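Local coordinates for protein glycinin A3B4 subunit (Glycine max, PDB 2D5F) that probably serves as a nitrogen and amino-acid reserve of the soybean seed, as an 11S globulin of the cupin superfamily that assembles into hexamers, at residues T353-T358 with H447-S452; L367-V372 with E440-K445. All blocks are in the same frame, centred on the assembly; numbering follows the deposited sequence.

Contact 1 of 2, residues T353-T358 with H447-S452; sequences TLNSLT and HHNAVS
An Asx turn that follows a strand of a cupin barrel meets a loop at Ser356 and His448, which grip each other through backbone and side chain together. The backbone N of Ser356 donates to the O of His448 over 2.9 Å, and the carbonyl is met nearly along its own axis. The serine OG, placed between its backbone N and carbonyl carbon (chi1 56°), comes to the edge of the His448 imidazole in the plane of the ring and lies 2.7 Å from ND1. Either atom of this short pair could be the donor. The in-plane bond would help to set the rotation of the ring about CB-CG, and Arg363 of the helix 362-365 packs against both residues.

Beside this polar grip, CB of Asn355 rests 3.2 Å from the O of His448. Asn355 and Asn449 lie side by side and point the same way, their amide planes turned 74° apart. One water bridges the two segments: it accepts from Asn355 ND2 at 3.1 Å and donates to Ala450 O at 2.7 Å. Each segment is also braced from within. Asn355 OD1 takes the N-H of Leu357 at 2.8 Å to close the Asx turn, and the backbone N of Asn449 donates to His447 ND1, in the plane of that ring. A second subunit packs its Asn325 on Leu357 and Asn449. The serine-histidine pair thus joins two connections at the end of a cupin beta-barrel, next to a subunit interface of the hexamer.

Contact 2 of 2, residues L367-V372 with E440-K445; sequences LSAQYV and EYVVFK
Strands 368-372 and 440-445 run antiparallel at 166°, their axes 4.6 Å apart, with Ser368-Lys445, Gln370-Val443 and Val372-Tyr441 as hydrogen-bonded pairs and Ala369-Phe444 and Tyr371-Val442 as non-hydrogen-bonded ones. Gln370 and Lys445 stand on the same face of the sheet, where the lysine, extended beyond CG, sends NZ obliquely across to Gln370 OE1 at 2.7 Å, approaching from above the amide plane. NE2 of the same glutamine turns to Thr353 OG1. Further along this face Val372 lays CB over one face of the Tyr441 ring, a CH-pi contact 3.8 Å from the centroid; Val443 CG2 meets that ring at its edge, and a magnesium ion lies about 3 Å from the Tyr441 side chain.

Ala369, Tyr371, Val442 and Phe444 share the other face and pack against strand 67-73. Tyr371 has CG anti to its backbone N (chi1 -167°), and its OH, also bonded to Thr395 OG1, donates to Glu440 OE2 at 2.6 Å. Arg396 forms a salt bridge with Glu440 OE1. Both glutamate oxygens therefore have partners, which would favour its charged form, while the partial negative charge of the Gln370 amide oxygen would help to stabilise the buried ammonium group.

Followed from the N terminus, the chain passes strand 349-354 and the turn at its end, crosses the helix 362-365, and enters strand 368-374. Contact 2 then closes a loop of 67 residues when strand 438-445 returns alongside it. Contact 1 closes a wider loop around this one a few residues later, so contact 2 nests inside contact 1. The two meet directly: His447 O lies 2.6 Å from Ser368 OG, a probable hydrogen bond, and Leu354 N probably bonds to Ala369 O. Together they illustrate how neighbouring strands of one cupin sheet are joined both along their length and through the connections at their ends.

Contact 1 of 2, residues T353-T358 with H447-S452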
# COMPACT_ATOMS: atom_id res chain seq x y z
N THR B 353 -0.52 24.99 1.42
CA THR B 353 -0.34 23.73 2.13
C THR B 353 0.81 22.90 1.59
O THR B 353 0.98 22.76 0.38
CB THR B 353 -1.63 22.88 2.06
OG1 THR B 353 -2.74 23.66 2.50
CG2 THR B 353 -1.50 21.64 2.95
N LEU B 354 1.60 22.35 2.50
CA LEU B 354 2.73 21.49 2.15
C LEU B 354 2.53 20.20 2.93
O LEU B 354 2.60 20.19 4.15
CB LEU B 354 4.06 22.15 2.55
CG LEU B 354 5.33 21.28 2.50
CD1 LEU B 354 5.45 20.61 1.14
CD2 LEU B 354 6.56 22.14 2.77
N ASN B 355 2.25 19.12 2.22
CA ASN B 355 2.02 17.83 2.86
C ASN B 355 2.67 16.72 2.04
O ASN B 355 3.47 16.99 1.14
CB ASN B 355 0.51 17.58 3.00
CG ASN B 355 -0.23 17.75 1.69
OD1 ASN B 355 0.28 17.39 0.63
ND2 ASN B 355 -1.45 18.28 1.77
N SER B 356 2.30 15.48 2.34
CA SER B 356 2.87 14.33 1.65
C SER B 356 2.53 14.25 0.16
O SER B 356 3.17 13.51 -0.58
CB SER B 356 2.47 13.03 2.37
OG SER B 356 1.07 12.92 2.48
N LEU B 357 1.53 15.01 -0.28
CA LEU B 357 1.16 15.00 -1.69
C LEU B 357 2.12 15.89 -2.49
O LEU B 357 2.14 15.85 -3.72
CB LEU B 357 -0.28 15.47 -1.90
CG LEU B 357 -1.40 14.69 -1.20
CD1 LEU B 357 -2.73 15.24 -1.70
CD2 LEU B 357 -1.31 13.20 -1.50
N THR B 358 2.89 16.71 -1.78
CA THR B 358 3.87 17.57 -2.43
C THR B 358 5.27 17.07 -2.15
O THR B 358 6.11 17.00 -3.04
CB THR B 358 3.77 19.01 -1.92
OG1 THR B 358 2.57 19.61 -2.41
CG2 THR B 358 4.99 19.80 -2.40
N HIS B 447 0.80 15.60 11.32
CA HIS B 447 0.21 14.57 10.48
C HIS B 447 0.73 14.86 9.07
O HIS B 447 0.84 16.03 8.69
CB HIS B 447 -1.31 14.62 10.54
CG HIS B 447 -1.97 13.43 9.91
ND1 HIS B 447 -2.06 13.26 8.54
CD2 HIS B 447 -2.55 12.33 10.46
CE1 HIS B 447 -2.66 12.11 8.28
NE2 HIS B 447 -2.97 11.53 9.43
N HIS B 448 1.05 13.81 8.32
CA HIS B 448 1.59 13.94 6.96
C HIS B 448 0.62 14.56 5.97
O HIS B 448 1.03 15.07 4.93
CB HIS B 448 2.06 12.56 6.44
CG HIS B 448 0.94 11.66 6.01
ND1 HIS B 448 0.40 11.69 4.74
CD2 HIS B 448 0.26 10.69 6.68
CE1 HIS B 448 -0.56 10.78 4.64
NE2 HIS B 448 -0.66 10.17 5.81
N ASN B 449 -0.66 14.51 6.29
CA ASN B 449 -1.71 15.06 5.44
C ASN B 449 -2.82 15.61 6.35
O ASN B 449 -3.95 15.14 6.33
CB ASN B 449 -2.26 13.97 4.51
CG ASN B 449 -3.18 14.52 3.44
OD1 ASN B 449 -3.23 15.73 3.20
ND2 ASN B 449 -3.92 13.63 2.78
N ALA B 450 -2.46 16.61 7.15
CA ALA B 450 -3.39 17.22 8.09
C ALA B 450 -4.55 17.87 7.33
O ALA B 450 -4.34 18.54 6.32
CB ALA B 450 -2.66 18.25 8.94
N VAL B 451 -5.77 17.66 7.81
CA VAL B 451 -6.92 18.24 7.15
C VAL B 451 -7.68 19.13 8.12
O VAL B 451 -7.84 18.80 9.28
CB VAL B 451 -7.88 17.15 6.61
CG1 VAL B 451 -7.15 16.24 5.64
CG2 VAL B 451 -8.45 16.34 7.74
N SER B 452 -8.13 20.27 7.62
CA SER B 452 -8.88 21.19 8.46
C SER B 452 -10.26 21.43 7.87
O SER B 452 -10.56 21.05 6.74
CB SER B 452 -8.14 22.53 8.56
OG SER B 452 -8.17 23.20 7.32
O HOH W 1 -2.15 18.87 4.76

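Contact 2 of 2, residues L367-V372 with E440-K445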
# COMPACT_ATOMS: atom_id res chain seq x y z
N LEU B 367 4.38 14.66 9.29
CA LEU B 367 4.37 16.11 9.42
C LEU B 367 3.93 16.82 8.15
O LEU B 367 4.14 16.34 7.05
CB LEU B 367 5.77 16.61 9.79
CG LEU B 367 6.26 16.40 11.21
CD1 LEU B 367 7.75 16.68 11.27
CD2 LEU B 367 5.50 17.31 12.17
N SER B 368 3.30 17.97 8.34
CA SER B 368 2.87 18.81 7.23
C SER B 368 2.85 20.24 7.74
O SER B 368 3.13 20.49 8.91
CB SER B 368 1.48 18.39 6.72
OG SER B 368 0.52 18.42 7.75
N ALA B 369 2.53 21.18 6.86
CA ALA B 369 2.50 22.57 7.28
C ALA B 369 1.70 23.44 6.34
O ALA B 369 1.31 23.02 5.25
CB ALA B 369 3.93 23.11 7.38
N GLN B 370 1.43 24.66 6.80
CA GLN B 370 0.73 25.64 5.99
C GLN B 370 1.43 26.98 6.21
O GLN B 370 2.05 27.20 7.26
CB GLN B 370 -0.74 25.75 6.40
CG GLN B 370 -1.58 24.56 5.95
CD GLN B 370 -3.06 24.76 6.21
OE1 GLN B 370 -3.46 25.09 7.32
NE2 GLN B 370 -3.89 24.56 5.19
N TYR B 371 1.37 27.84 5.21
CA TYR B 371 1.94 29.17 5.34
C TYR B 371 0.76 30.07 5.08
O TYR B 371 0.08 29.95 4.05
CB TYR B 371 3.04 29.43 4.32
CG TYR B 371 3.82 30.68 4.67
CD1 TYR B 371 3.62 31.88 3.97
CD2 TYR B 371 4.70 30.68 5.74
CE1 TYR B 371 4.29 33.05 4.35
CE2 TYR B 371 5.37 31.84 6.12
CZ TYR B 371 5.17 33.01 5.43
OH TYR B 371 5.82 34.15 5.84
N VAL B 372 0.48 30.94 6.04
CA VAL B 372 -0.66 31.84 5.93
C VAL B 372 -0.25 33.30 5.92
O VAL B 372 0.59 33.73 6.72
CB VAL B 372 -1.63 31.60 7.11
CG1 VAL B 372 -2.82 32.54 7.01
CG2 VAL B 372 -2.11 30.14 7.11
N GLU B 440 1.68 37.15 9.10
CA GLU B 440 2.18 36.01 8.34
C GLU B 440 2.70 34.98 9.33
O GLU B 440 3.35 35.32 10.32
CB GLU B 440 3.34 36.40 7.42
CG GLU B 440 3.05 37.46 6.40
CD GLU B 440 4.11 37.52 5.32
OE1 GLU B 440 4.15 38.51 4.58
OE2 GLU B 440 4.91 36.55 5.21
N TYR B 441 2.43 33.71 9.05
CA TYR B 441 2.91 32.66 9.92
C TYR B 441 2.91 31.29 9.25
O TYR B 441 2.22 31.07 8.25
CB TYR B 441 2.07 32.60 11.20
CG TYR B 441 0.61 32.24 10.98
CD1 TYR B 441 -0.35 33.23 10.76
CD2 TYR B 441 0.19 30.91 11.01
CE1 TYR B 441 -1.69 32.90 10.58
CE2 TYR B 441 -1.14 30.57 10.83
CZ TYR B 441 -2.08 31.56 10.62
OH TYR B 441 -3.40 31.21 10.47
N VAL B 442 3.71 30.39 9.80
CA VAL B 442 3.74 29.03 9.31
C VAL B 442 3.04 28.25 10.41
O VAL B 442 3.04 28.67 11.57
CB VAL B 442 5.19 28.49 9.16
CG1 VAL B 442 5.92 28.54 10.49
CG2 VAL B 442 5.15 27.06 8.64
N VAL B 443 2.42 27.13 10.04
CA VAL B 443 1.75 26.30 11.03
C VAL B 443 2.21 24.89 10.81
O VAL B 443 1.96 24.32 9.75
CB VAL B 443 0.22 26.27 10.86
CG1 VAL B 443 -0.41 25.60 12.08
CG2 VAL B 443 -0.32 27.63 10.66
N PHE B 444 2.90 24.33 11.79
CA PHE B 444 3.36 22.96 11.68
C PHE B 444 2.22 22.08 12.19
O PHE B 444 1.58 22.40 13.19
CB PHE B 444 4.61 22.75 12.53
CG PHE B 444 5.75 23.66 12.18
CD1 PHE B 444 6.03 24.78 12.96
CD2 PHE B 444 6.58 23.38 11.09
CE1 PHE B 444 7.12 25.61 12.67
CE2 PHE B 444 7.68 24.20 10.79
CZ PHE B 444 7.95 25.32 11.58
N LYS B 445 1.93 20.98 11.50
CA LYS B 445 0.87 20.08 11.93
C LYS B 445 1.45 18.67 12.00
O LYS B 445 2.15 18.23 11.08
CB LYS B 445 -0.32 20.15 10.97
CG LYS B 445 -0.89 21.56 10.84
CD LYS B 445 -2.16 21.62 10.02
CE LYS B 445 -2.64 23.05 9.87
NZ LYS B 445 -3.90 23.12 9.08